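Local coordinates for protein GCN5-related N-acetyltransferase (Streptococcus suis, PDB 3G3S) that probably transfers an acetyl group from acetyl-coenzyme A to an amine acceptor not yet identified, as GCN5-related N-acetyltransferases do, at residues S83-E87 against Y243-E247; S123-I129 against L161-H167; Q170-S176 against E188-R192. All coordinates share one frame; numbering follows the deposited sequence.

Contact 1 (S83-E87 against Y243-E247); sequences SDLIE and YQAYE
The phenol of Y246 reaches from strand 239-248 toward helix 80-90 and meets S83, I86 and E87, which lie on one side of it. Its chi1 of -64° sets the ring anti to the carbonyl carbon, and chi2 near 90° turns it broadside to I86. The CG2 methyl of I86 sits over one ring face, 4.0 Å from the centroid of the Y246 ring and nearly on the ring normal, a CH-pi contact displaced toward the rim. The other branch of I86 follows the same ring, its CD1 lying 3.8 Å from CD1 of Y246.

At the far end of the ring the contact turns polar. The E87 side chain, extended beyond CG, crosses that of Y246 at about a right angle, with the carboxylate plane turned 70° from the ring. OE2 approaches at the ring edge, in plane, and accepts a very short hydrogen bond of 2.4 Å from OH of Y246. OG of S83 donates a hydrogen bond to OE1 of Q244, 2.7 Å away and tilted out of the carbonyl plane. Water 1 donates both to OE2 of E87 and to OE1 of Q244, so each of these oxygens takes two bonds and the two side chains are bridged. Q80, one turn earlier on the helix, holds NE2 of Q244 and thereby fixes which way its amide faces.

F96 of the adjoining strand also meets the Y246 ring. The arrangement is that of an alpha/beta layer, in which a helix packs on the mixed sheet through residues one turn apart, here in near-parallel alignment with the strand.

Contact 2 (S123-I129 against L161-H167); sequences SFDMKLI and LGCVILH
H167 and F124 stack at one end of this strand pair, and L166 beside them has the largest area buried by the opposite segment. The two rings form an offset stack, centroids 4.5 Å apart and planes inclined by 23°, with CD2 of H167 over one face of the F124 ring, toward its rim. With chi1 at -173°, the imidazole of H167 extends opposite to its own backbone N and lies over the phenyl ring. At its edge, in plane, NE2 gives OG of S123 a bond that is short, 2.8 Å, but weak, because the angle at the hydrogen is only 118°. The stronger anchor lies at the other nitrogen: ND1 is hydrogen-bonded to the hydroxyl of Y195, whose ring also meets the imidazole. F124 rests CD1 against CG2 of I165, 3.6 Å away.

L166 is paired with D125, and its amide bonds to O of D125 at 2.7 Å while its carbonyl accepts from N of D125. This is the first hydrogen-bonded pair of an antiparallel match that adds strand 125-128 to the edge of the mixed sheet, as the first strand of the GNAT core pairs with the second. K127 and V164 make the next such pair, and N of I129 finishes the series on O of G162. The side chains of L166 and K127 share a face and cross at about a right angle, CD2 of L166 4.0 Å from CD of K127. On the face carrying M126 and I165, the selenium of M126, a selenomethionine, lies 3.9 Å from CG1 of I165, while helix 200-214 reaches M126 through Q207. I129 lays CG1 3.7 Å from CG1 of V164, and water 2 links O of I129 to N of G162.

Contact 3 (Q170-S176 against E188-R192); sequences QVVSGAS and EVDTR. With EDO (1,2-ethanediol), chain F.
R192 turns its guanidinium toward Q170 and spreads it beside V172. OE1 of Q170 takes both terminal nitrogens: NH1 at 2.7 Å, in the amide's carbonyl plane, and NH2 more weakly at 3.1 Å. The amide and guanidinium planes nevertheless stand 52° apart. CG1 of V172 lies over the centre of one guanidinium face, while NE is held by a salt bridge to D194 and NH1 shares water 3 with O of V171. The bend at chi3, 69°, brings this planar group to the side of V172.

The pairing is that of an antiparallel beta hairpin, strands 170-181 and 184-191, in the GNAT sheet; V172 and S173 together face I165 and form a classic beta bulge. At the bulge, the hydroxyl of S173 meets that of T191 at 2.8 Å in a hydrogen bond that either could donate, on the face packed by helix 200-214. A175 and V189 continue that face, CB of A175 lying 4.1 Å from CG2 of V189. On the face bearing S176, OE1 of E188 lies 2.8 Å from O1 of a bound 1,2-ethanediol, which probably comes from the crystallisation liquor.

How the contacts relate
From the N terminus, helix 80-90 gives the first half of contact 1, which waits until strand 239-248, near the C terminus, for its partner. Inside that loop of 155 residues both other contacts open and close, one after the other. Contact 2 joins edge strand 125-128 to strand 162-167 across a connection that contains helices but no strand; contact 3 then closes the short hairpin of strands 170-181 and 184-191. Contacts 2 and 3 touch, since strands 162-167 and 170-181 are neighbours: N of I165 reaches O of S173 at 2.8 Å. Contact 1 packs helix 80-90 on the same sheet, on the other side of the chain's centre, about 36 Å from contact 2, centre to centre.

Contact 1 (S83-E87 against Y243-E247)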
ATOM      1  N   SER A  83       2.068  29.174   2.885  1.00 21.77           N
ATOM      2  CA  SER A  83       3.271  30.002   2.922  1.00 19.40           C
ATOM      3  C   SER A  83       3.058  31.302   3.685  1.00 21.18           C
ATOM      4  O   SER A  83       3.929  31.742   4.426  1.00 21.02           O
ATOM      5  CB  SER A  83       3.733  30.316   1.512  1.00 23.87           C
ATOM      6  OG  SER A  83       4.056  29.115   0.849  1.00 19.91           O
ATOM      7  N   ASP A  84       1.904  31.917   3.457  1.00 22.48           N
ATOM      8  CA  ASP A  84       1.561  33.168   4.078  1.00 24.92           C
ATOM      9  C   ASP A  84       1.447  32.975   5.571  1.00 25.22           C
ATOM     10  O   ASP A  84       1.841  33.852   6.335  1.00 27.06           O
ATOM     11  CB  ASP A  84       0.236  33.722   3.537  1.00 26.05           C
ATOM     12  CG  ASP A  84       0.325  34.189   2.094  1.00 24.46           C
ATOM     13  OD1 ASP A  84       1.424  34.334   1.547  1.00 25.98           O
ATOM     14  OD2 ASP A  84      -0.733  34.444   1.521  1.00 33.71           O
ATOM     15  N   LEU A  85       0.916  31.833   6.001  1.00 26.86           N
ATOM     16  CA  LEU A  85       0.804  31.582   7.440  1.00 25.83           C
ATOM     17  C   LEU A  85       2.176  31.365   8.057  1.00 24.24           C
ATOM     18  O   LEU A  85       2.471  31.877   9.122  1.00 28.35           O
ATOM     19  CB  LEU A  85      -0.096  30.383   7.719  1.00 26.71           C
ATOM     20  CG  LEU A  85      -0.291  30.061   9.206  1.00 24.56           C
ATOM     21  CD1 LEU A  85      -0.957  31.263   9.875  1.00 24.10           C
ATOM     22  CD2 LEU A  85      -1.081  28.722   9.420  1.00 20.92           C
ATOM     23  N   ILE A  86       3.003  30.571   7.397  1.00 24.27           N
ATOM     24  CA  ILE A  86       4.355  30.299   7.879  1.00 21.78           C
ATOM     25  C   ILE A  86       5.106  31.626   8.076  1.00 23.35           C
ATOM     26  O   ILE A  86       5.712  31.864   9.108  1.00 24.03           O
ATOM     27  CB  ILE A  86       5.148  29.372   6.862  1.00 20.53           C
ATOM     28  CG1 ILE A  86       4.542  27.956   6.816  1.00 18.12           C
ATOM     29  CG2 ILE A  86       6.593  29.251   7.253  1.00 17.02           C
ATOM     30  CD1 ILE A  86       4.982  27.066   5.599  1.00 20.81           C
ATOM     31  N   GLU A  87       5.054  32.493   7.068  1.00 25.22           N
ATOM     32  CA  GLU A  87       5.814  33.746   7.110  1.00 23.89           C
ATOM     33  C   GLU A  87       5.267  34.660   8.164  1.00 26.08           C
ATOM     34  O   GLU A  87       6.027  35.319   8.854  1.00 28.77           O
ATOM     35  CB  GLU A  87       5.821  34.443   5.777  1.00 24.78           C
ATOM     36  CG  GLU A  87       6.615  33.636   4.737  1.00 22.26           C
ATOM     37  CD  GLU A  87       6.644  34.245   3.391  1.00 30.38           C
ATOM     38  OE1 GLU A  87       6.124  35.356   3.230  1.00 37.19           O
ATOM     39  OE2 GLU A  87       7.188  33.602   2.473  1.00 31.33           O
ATOM     40  N   TYR A 243       9.553  24.828  -6.597  1.00 23.32           N
ATOM     41  CA  TYR A 243       8.509  24.955  -5.590  1.00 21.91           C
ATOM     42  C   TYR A 243       9.044  25.587  -4.298  1.00 23.97           C
ATOM     43  O   TYR A 243      10.242  25.558  -4.041  1.00 25.49           O
ATOM     44  CB  TYR A 243       7.838  23.604  -5.347  1.00 19.45           C
ATOM     45  CG  TYR A 243       8.632  22.552  -4.618  1.00 20.66           C
ATOM     46  CD1 TYR A 243       8.686  22.537  -3.249  1.00 22.18           C
ATOM     47  CD2 TYR A 243       9.243  21.496  -5.289  1.00 20.17           C
ATOM     48  CE1 TYR A 243       9.371  21.577  -2.584  1.00 16.25           C
ATOM     49  CE2 TYR A 243       9.939  20.507  -4.594  1.00 13.84           C
ATOM     50  CZ  TYR A 243       9.985  20.571  -3.238  1.00 27.34           C
ATOM     51  OH  TYR A 243      10.621  19.625  -2.495  1.00 24.16           O
ATOM     52  N   GLN A 244       8.139  26.183  -3.523  1.00 23.57           N
ATOM     53  CA  GLN A 244       8.492  26.836  -2.269  1.00 25.66           C
ATOM     54  C   GLN A 244       8.769  25.884  -1.107  1.00 23.14           C
ATOM     55  O   GLN A 244       8.026  24.934  -0.871  1.00 24.80           O
ATOM     56  CB  GLN A 244       7.366  27.788  -1.806  1.00 28.00           C
ATOM     57  CG  GLN A 244       7.042  28.947  -2.783  1.00 30.52           C
ATOM     58  CD  GLN A 244       6.081  29.983  -2.203  1.00 36.44           C
ATOM     59  OE1 GLN A 244       5.769  29.969  -1.002  1.00 40.49           O
ATOM     60  NE2 GLN A 244       5.606  30.897  -3.064  1.00 32.01           N
ATOM     61  N   ALA A 245       9.811  26.194  -0.345  1.00 24.47           N
ATOM     62  CA  ALA A 245      10.176  25.431   0.847  1.00 24.27           C
ATOM     63  C   ALA A 245      10.694  26.399   1.899  1.00 26.46           C
ATOM     64  O   ALA A 245      11.120  27.531   1.564  1.00 24.71           O
ATOM     65  CB  ALA A 245      11.239  24.329   0.523  1.00 22.05           C
ATOM     66  N   TYR A 246      10.625  25.944   3.152  1.00 25.91           N
ATOM     67  CA  TYR A 246      11.094  26.690   4.317  1.00 25.66           C
ATOM     68  C   TYR A 246      11.861  25.801   5.287  1.00 24.19           C
ATOM     69  O   TYR A 246      11.575  24.618   5.402  1.00 23.97           O
ATOM     70  CB  TYR A 246       9.913  27.313   5.086  1.00 24.02           C
ATOM     71  CG  TYR A 246       9.110  28.346   4.335  1.00 23.14           C
ATOM     72  CD1 TYR A 246       8.031  27.980   3.527  1.00 22.40           C
ATOM     73  CD2 TYR A 246       9.402  29.693   4.452  1.00 26.60           C
ATOM     74  CE1 TYR A 246       7.279  28.913   2.868  1.00 20.20           C
ATOM     75  CE2 TYR A 246       8.657  30.637   3.784  1.00 26.34           C
ATOM     76  CZ  TYR A 246       7.614  30.246   2.978  1.00 23.05           C
ATOM     77  OH  TYR A 246       6.911  31.215   2.315  1.00 29.12           O
ATOM     78  N   GLU A 247      12.816  26.403   5.990  1.00 23.98           N
ATOM     79  CA  GLU A 247      13.549  25.806   7.099  1.00 26.75           C
ATOM     80  C   GLU A 247      13.543  26.799   8.229  1.00 25.39           C
ATOM     81  O   GLU A 247      13.410  27.998   7.990  1.00 23.59           O
ATOM     82  CB  GLU A 247      15.000  25.660   6.770  1.00 30.88           C
ATOM     83  CG  GLU A 247      15.351  24.475   5.954  1.00 37.98           C
ATOM     84  CD  GLU A 247      16.742  24.609   5.389  1.00 49.98           C
ATOM     85  OE1 GLU A 247      17.396  25.650   5.668  1.00 51.42           O
ATOM     86  OE2 GLU A 247      17.155  23.695   4.642  1.00 45.72           O
TER
HETATM   87  O   HOH W   1       5.811  32.984  -0.232  1.00 30.68           O

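Contact 2 (S123-I129 against L161-H167)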
ATOM      1  N   SER A 123      41.156   4.255  -7.911  0.50 49.90           N
ATOM      2  CA  SER A 123      41.460   4.710  -6.556  0.50 49.14           C
ATOM      3  C   SER A 123      40.243   4.633  -5.625  0.50 48.19           C
ATOM      4  O   SER A 123      40.381   4.427  -4.410  0.50 48.31           O
ATOM      5  CB  SER A 123      41.950   6.158  -6.616  0.50 48.69           C
ATOM      6  OG  SER A 123      42.195   6.667  -5.324  0.50 47.50           O
ATOM      7  N   PHE A 124      39.062   4.810  -6.207  1.00 46.43           N
ATOM      8  CA  PHE A 124      37.806   4.762  -5.475  1.00 43.62           C
ATOM      9  C   PHE A 124      37.186   3.371  -5.561  1.00 42.55           C
ATOM     10  O   PHE A 124      37.412   2.623  -6.510  1.00 45.03           O
ATOM     11  CB  PHE A 124      36.876   5.836  -6.015  1.00 42.47           C
ATOM     12  CG  PHE A 124      37.419   7.209  -5.844  1.00 39.24           C
ATOM     13  CD1 PHE A 124      37.157   7.928  -4.703  1.00 31.33           C
ATOM     14  CD2 PHE A 124      38.245   7.762  -6.791  1.00 47.50           C
ATOM     15  CE1 PHE A 124      37.684   9.185  -4.520  1.00 40.06           C
ATOM     16  CE2 PHE A 124      38.771   9.035  -6.611  1.00 45.52           C
ATOM     17  CZ  PHE A 124      38.480   9.743  -5.478  1.00 44.10           C
ATOM     18  N   ASP A 125      36.447   3.022  -4.522  1.00 38.91           N
ATOM     19  CA  ASP A 125      35.780   1.755  -4.419  1.00 37.93           C
ATOM     20  C   ASP A 125      34.327   2.049  -4.135  1.00 35.03           C
ATOM     21  O   ASP A 125      34.020   2.687  -3.124  1.00 34.68           O
ATOM     22  CB  ASP A 125      36.349   0.923  -3.264  1.00 40.56           C
ATOM     23  CG  ASP A 125      37.521   0.049  -3.682  1.00 45.01           C
ATOM     24  OD1 ASP A 125      37.283  -1.001  -4.316  1.00 50.44           O
ATOM     25  OD2 ASP A 125      38.669   0.383  -3.329  1.00 45.27           O
HETATM   26  N   MSE A 126      33.446   1.587  -5.011  1.00 33.78           N
HETATM   27  CA  MSE A 126      32.019   1.764  -4.832  1.00 33.33           C
HETATM   28  C   MSE A 126      31.446   0.484  -4.294  1.00 33.97           C
HETATM   29  O   MSE A 126      31.769  -0.577  -4.788  1.00 35.54           O
HETATM   30  CB  MSE A 126      31.313   2.136  -6.112  1.00 33.32           C
HETATM   31  CG  MSE A 126      29.820   2.359  -5.855  1.00 28.40           C
HETATM   32 SE   MSE A 126      29.298   3.766  -6.824  0.75 34.96          SE
HETATM   33  CE  MSE A 126      29.745   3.117  -8.678  1.00 25.45           C
ATOM     34  N   LYS A 127      30.568   0.608  -3.303  1.00 31.30           N
ATOM     35  CA  LYS A 127      30.011  -0.526  -2.618  1.00 34.04           C
ATOM     36  C   LYS A 127      28.580  -0.283  -2.211  1.00 31.53           C
ATOM     37  O   LYS A 127      28.242   0.841  -1.872  1.00 30.59           O
ATOM     38  CB  LYS A 127      30.789  -0.734  -1.311  1.00 36.05           C
ATOM     39  CG  LYS A 127      32.199  -1.258  -1.436  1.00 43.56           C
ATOM     40  CD  LYS A 127      32.804  -1.515  -0.047  1.00 51.20           C
ATOM     41  CE  LYS A 127      33.726  -2.728  -0.075  1.00 53.38           C
ATOM     42  NZ  LYS A 127      34.435  -2.978   1.203  1.00 49.24           N
ATOM     43  N   LEU A 128      27.748  -1.327  -2.209  1.00 30.99           N
ATOM     44  CA  LEU A 128      26.399  -1.198  -1.678  1.00 31.01           C
ATOM     45  C   LEU A 128      26.520  -1.086  -0.181  1.00 30.02           C
ATOM     46  O   LEU A 128      27.426  -1.676   0.400  1.00 30.72           O
ATOM     47  CB  LEU A 128      25.534  -2.413  -1.980  1.00 33.26           C
ATOM     48  CG  LEU A 128      25.050  -2.524  -3.409  1.00 38.43           C
ATOM     49  CD1 LEU A 128      24.463  -3.909  -3.550  1.00 45.82           C
ATOM     50  CD2 LEU A 128      24.037  -1.393  -3.743  1.00 37.98           C
ATOM     51  N   ILE A 129      25.607  -0.326   0.431  1.00 27.95           N
ATOM     52  CA  ILE A 129      25.594  -0.141   1.867  1.00 26.88           C
ATOM     53  C   ILE A 129      25.114  -1.422   2.499  1.00 27.71           C
ATOM     54  O   ILE A 129      24.059  -1.922   2.135  1.00 26.71           O
ATOM     55  CB  ILE A 129      24.666   1.023   2.297  1.00 26.82           C
ATOM     56  CG1 ILE A 129      25.210   2.368   1.792  1.00 23.78           C
ATOM     57  CG2 ILE A 129      24.513   1.055   3.812  1.00 22.12           C
ATOM     58  CD1 ILE A 129      24.180   3.532   1.861  1.00 20.89           C
ATOM     59  N   LEU A 161      17.851   1.148   0.305  1.00 29.29           N
ATOM     60  CA  LEU A 161      18.834   0.739  -0.670  1.00 29.09           C
ATOM     61  C   LEU A 161      19.811   1.905  -0.839  1.00 28.26           C
ATOM     62  O   LEU A 161      19.401   3.082  -0.924  1.00 27.03           O
ATOM     63  CB  LEU A 161      18.150   0.422  -2.004  1.00 30.35           C
ATOM     64  CG  LEU A 161      19.071  -0.047  -3.138  1.00 34.37           C
ATOM     65  CD1 LEU A 161      19.689  -1.380  -2.750  1.00 42.11           C
ATOM     66  CD2 LEU A 161      18.320  -0.141  -4.449  1.00 28.44           C
ATOM     67  N   GLY A 162      21.100   1.587  -0.889  1.00 27.36           N
ATOM     68  CA  GLY A 162      22.085   2.624  -1.095  1.00 28.66           C
ATOM     69  C   GLY A 162      23.465   2.123  -1.399  1.00 28.78           C
ATOM     70  O   GLY A 162      23.770   0.939  -1.232  1.00 25.95           O
ATOM     71  N   CYS A 163      24.293   3.036  -1.878  1.00 29.54           N
ATOM     72  CA  CYS A 163      25.683   2.728  -2.129  1.00 28.96           C
ATOM     73  C   CYS A 163      26.593   3.933  -1.831  1.00 26.65           C
ATOM     74  O   CYS A 163      26.172   5.094  -1.864  1.00 24.61           O
ATOM     75  CB  CYS A 163      25.869   2.210  -3.544  1.00 30.83           C
ATOM     76  SG  CYS A 163      25.662   3.389  -4.740  1.00 38.55           S
ATOM     77  N   VAL A 164      27.844   3.609  -1.529  1.00 26.68           N
ATOM     78  CA  VAL A 164      28.851   4.558  -1.122  1.00 25.18           C
ATOM     79  C   VAL A 164      30.146   4.384  -1.885  1.00 25.41           C
ATOM     80  O   VAL A 164      30.412   3.320  -2.421  1.00 24.73           O
ATOM     81  CB  VAL A 164      29.153   4.403   0.388  1.00 29.26           C
ATOM     82  CG1 VAL A 164      27.954   4.791   1.167  1.00 18.57           C
ATOM     83  CG2 VAL A 164      29.556   2.982   0.729  1.00 27.51           C
ATOM     84  N   ILE A 165      30.918   5.456  -1.927  1.00 25.26           N
ATOM     85  CA  ILE A 165      32.227   5.473  -2.554  1.00 26.35           C
ATOM     86  C   ILE A 165      33.246   5.625  -1.415  1.00 27.42           C
ATOM     87  O   ILE A 165      33.073   6.457  -0.514  1.00 25.12           O
ATOM     88  CB  ILE A 165      32.345   6.580  -3.607  1.00 25.98           C
ATOM     89  CG1 ILE A 165      31.644   6.154  -4.902  1.00 28.61           C
ATOM     90  CG2 ILE A 165      33.822   6.881  -3.913  1.00 26.54           C
ATOM     91  CD1 ILE A 165      31.414   7.294  -5.886  1.00 32.28           C
ATOM     92  N   LEU A 166      34.261   4.775  -1.418  1.00 26.38           N
ATOM     93  CA  LEU A 166      35.304   4.826  -0.418  1.00 28.67           C
ATOM     94  C   LEU A 166      36.620   5.285  -1.027  1.00 31.15           C
ATOM     95  O   LEU A 166      36.902   5.026  -2.191  1.00 27.53           O
ATOM     96  CB  LEU A 166      35.515   3.452   0.217  1.00 30.76           C
ATOM     97  CG  LEU A 166      34.601   2.865   1.291  1.00 29.77           C
ATOM     98  CD1 LEU A 166      33.157   2.978   0.905  1.00 39.61           C
ATOM     99  CD2 LEU A 166      34.999   1.428   1.490  1.00 35.42           C
ATOM    100  N   HIS A 167      37.438   5.958  -0.239  1.00 30.39           N
ATOM    101  CA  HIS A 167      38.765   6.354  -0.700  1.00 32.82           C
ATOM    102  C   HIS A 167      39.672   6.332   0.498  1.00 32.92           C
ATOM    103  O   HIS A 167      39.320   6.891   1.524  1.00 28.71           O
ATOM    104  CB  HIS A 167      38.716   7.729  -1.297  1.00 34.15           C
ATOM    105  CG  HIS A 167      39.993   8.147  -1.939  1.00 35.90           C
ATOM    106  ND1 HIS A 167      40.776   9.163  -1.444  1.00 31.80           N
ATOM    107  CD2 HIS A 167      40.622   7.687  -3.045  1.00 32.02           C
ATOM    108  CE1 HIS A 167      41.829   9.318  -2.227  1.00 42.59           C
ATOM    109  NE2 HIS A 167      41.761   8.432  -3.204  1.00 31.10           N
TER
HETATM  110  O   HOH W   2      21.938  -1.092   0.557  1.00 25.05           O

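Contact 3 (Q170-S176 against E188-R192)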
ATOM      1  N   GLN A 170      37.900   5.488   3.698  1.00 25.77           N
ATOM      2  CA  GLN A 170      36.849   6.319   4.266  1.00 24.03           C
ATOM      3  C   GLN A 170      35.720   6.484   3.260  1.00 24.31           C
ATOM      4  O   GLN A 170      35.944   6.452   2.037  1.00 25.43           O
ATOM      5  CB  GLN A 170      37.399   7.705   4.620  1.00 23.72           C
ATOM      6  CG  GLN A 170      38.595   7.683   5.530  1.00 29.14           C
ATOM      7  CD  GLN A 170      39.202   9.077   5.800  1.00 44.28           C
ATOM      8  OE1 GLN A 170      38.488  10.086   5.894  1.00 41.16           O
ATOM      9  NE2 GLN A 170      40.529   9.124   5.935  1.00 34.51           N
ATOM     10  N   VAL A 171      34.500   6.573   3.769  1.00 23.30           N
ATOM     11  CA  VAL A 171      33.344   6.858   2.969  1.00 23.95           C
ATOM     12  C   VAL A 171      33.458   8.330   2.646  1.00 24.25           C
ATOM     13  O   VAL A 171      33.554   9.160   3.555  1.00 25.98           O
ATOM     14  CB  VAL A 171      32.028   6.574   3.716  1.00 21.49           C
ATOM     15  CG1 VAL A 171      30.832   7.136   2.934  1.00 18.53           C
ATOM     16  CG2 VAL A 171      31.900   5.070   3.961  1.00 23.63           C
ATOM     17  N   VAL A 172      33.484   8.639   1.350  1.00 26.42           N
ATOM     18  CA  VAL A 172      33.598  10.025   0.882  1.00 25.27           C
ATOM     19  C   VAL A 172      32.404  10.513   0.052  1.00 25.07           C
ATOM     20  O   VAL A 172      32.312  11.702  -0.226  1.00 24.57           O
ATOM     21  CB  VAL A 172      34.922  10.223   0.114  1.00 28.68           C
ATOM     22  CG1 VAL A 172      36.107   9.887   1.025  1.00 22.99           C
ATOM     23  CG2 VAL A 172      34.955   9.386  -1.154  1.00 22.78           C
ATOM     24  N   SER A 173      31.515   9.610  -0.368  1.00 25.48           N
ATOM     25  CA  SER A 173      30.335   9.998  -1.122  1.00 24.38           C
ATOM     26  C   SER A 173      29.352   8.840  -1.073  1.00 24.17           C
ATOM     27  O   SER A 173      29.738   7.690  -0.774  1.00 21.39           O
ATOM     28  CB  SER A 173      30.689  10.358  -2.586  1.00 27.01           C
ATOM     29  OG  SER A 173      29.533  10.888  -3.223  1.00 27.90           O
ATOM     30  N   GLY A 174      28.081   9.138  -1.345  1.00 23.48           N
ATOM     31  CA  GLY A 174      27.050   8.120  -1.311  1.00 22.58           C
ATOM     32  C   GLY A 174      25.736   8.594  -1.889  1.00 22.97           C
ATOM     33  O   GLY A 174      25.433   9.821  -1.940  1.00 23.98           O
ATOM     34  N   ALA A 175      24.983   7.617  -2.393  1.00 22.46           N
ATOM     35  CA  ALA A 175      23.651   7.835  -2.955  1.00 23.50           C
ATOM     36  C   ALA A 175      22.796   6.769  -2.330  1.00 24.23           C
ATOM     37  O   ALA A 175      23.098   5.582  -2.455  1.00 22.91           O
ATOM     38  CB  ALA A 175      23.643   7.703  -4.451  1.00 25.77           C
ATOM     39  N   SER A 176      21.747   7.163  -1.625  1.00 24.60           N
ATOM     40  CA  SER A 176      20.947   6.189  -0.878  1.00 24.70           C
ATOM     41  C   SER A 176      19.495   6.603  -0.749  1.00 25.53           C
ATOM     42  O   SER A 176      19.099   7.683  -1.164  1.00 25.80           O
ATOM     43  CB  SER A 176      21.560   5.968   0.524  1.00 24.20           C
ATOM     44  OG  SER A 176      20.870   5.000   1.288  1.00 23.16           O
ATOM     45  N   GLU A 188      18.796  10.421  -1.889  1.00 25.93           N
ATOM     46  CA  GLU A 188      19.623  11.330  -1.131  1.00 27.34           C
ATOM     47  C   GLU A 188      21.007  11.084  -1.677  1.00 25.82           C
ATOM     48  O   GLU A 188      21.438   9.938  -1.691  1.00 24.07           O
ATOM     49  CB  GLU A 188      19.621  10.924   0.325  1.00 28.41           C
ATOM     50  CG  GLU A 188      20.653  11.605   1.217  1.00 36.57           C
ATOM     51  CD  GLU A 188      20.360  13.067   1.525  1.00 33.38           C
ATOM     52  OE1 GLU A 188      19.261  13.574   1.245  1.00 34.01           O
ATOM     53  OE2 GLU A 188      21.262  13.706   2.087  1.00 38.49           O
ATOM     54  N   VAL A 189      21.683  12.147  -2.097  1.00 25.96           N
ATOM     55  CA  VAL A 189      23.056  12.069  -2.539  1.00 27.73           C
ATOM     56  C   VAL A 189      23.872  13.043  -1.693  1.00 28.93           C
ATOM     57  O   VAL A 189      23.448  14.199  -1.465  1.00 25.36           O
ATOM     58  CB  VAL A 189      23.206  12.424  -4.028  1.00 30.07           C
ATOM     59  CG1 VAL A 189      24.642  12.288  -4.433  1.00 31.51           C
ATOM     60  CG2 VAL A 189      22.326  11.522  -4.887  1.00 25.49           C
ATOM     61  N   ASP A 190      25.045  12.597  -1.239  1.00 28.20           N
ATOM     62  CA  ASP A 190      25.938  13.427  -0.432  1.00 29.78           C
ATOM     63  C   ASP A 190      27.411  13.137  -0.761  1.00 30.39           C
ATOM     64  O   ASP A 190      27.768  11.977  -1.014  1.00 28.48           O
ATOM     65  CB  ASP A 190      25.718  13.117   1.038  1.00 31.19           C
ATOM     66  CG  ASP A 190      24.374  13.614   1.575  1.00 40.21           C
ATOM     67  OD1 ASP A 190      24.181  14.845   1.591  1.00 50.65           O
ATOM     68  OD2 ASP A 190      23.554  12.787   2.056  1.00 34.50           O
ATOM     69  N   THR A 191      28.252  14.176  -0.759  1.00 26.45           N
ATOM     70  CA  THR A 191      29.678  14.029  -0.939  1.00 27.64           C
ATOM     71  C   THR A 191      30.409  14.813   0.127  1.00 29.39           C
ATOM     72  O   THR A 191      30.045  15.943   0.423  1.00 27.75           O
ATOM     73  CB  THR A 191      30.099  14.503  -2.303  1.00 30.42           C
ATOM     74  OG1 THR A 191      29.387  13.728  -3.273  1.00 29.90           O
ATOM     75  CG2 THR A 191      31.619  14.340  -2.513  1.00 26.61           C
ATOM     76  N   ARG A 192      31.460  14.229   0.694  1.00 28.28           N
ATOM     77  CA  ARG A 192      32.188  14.900   1.746  1.00 28.57           C
ATOM     78  C   ARG A 192      32.866  16.151   1.145  1.00 29.33           C
ATOM     79  O   ARG A 192      33.340  16.123   0.015  1.00 29.08           O
ATOM     80  CB  ARG A 192      33.142  13.921   2.416  1.00 25.98           C
ATOM     81  CG  ARG A 192      33.459  14.344   3.804  1.00 24.27           C
ATOM     82  CD  ARG A 192      34.311  13.340   4.487  1.00 28.92           C
ATOM     83  NE  ARG A 192      35.668  13.263   3.955  1.00 29.93           N
ATOM     84  CZ  ARG A 192      36.560  12.361   4.354  1.00 31.99           C
ATOM     85  NH1 ARG A 192      36.205  11.431   5.208  1.00 31.55           N
ATOM     86  NH2 ARG A 192      37.788  12.353   3.843  1.00 35.69           N
TER
HETATM   87  C1  EDO F 252      15.612  13.826   0.440  1.00 42.39           C
HETATM   88  O1  EDO F 252      16.849  14.434   0.052  1.00 53.44           O
HETATM   89  C2  EDO F 252      14.442  14.409  -0.340  1.00 33.78           C
HETATM   90  O2  EDO F 252      14.896  14.981  -1.573  1.00 29.51           O
HETATM   91  O   HOH W   3      33.397  10.243   5.968  1.00 30.69           O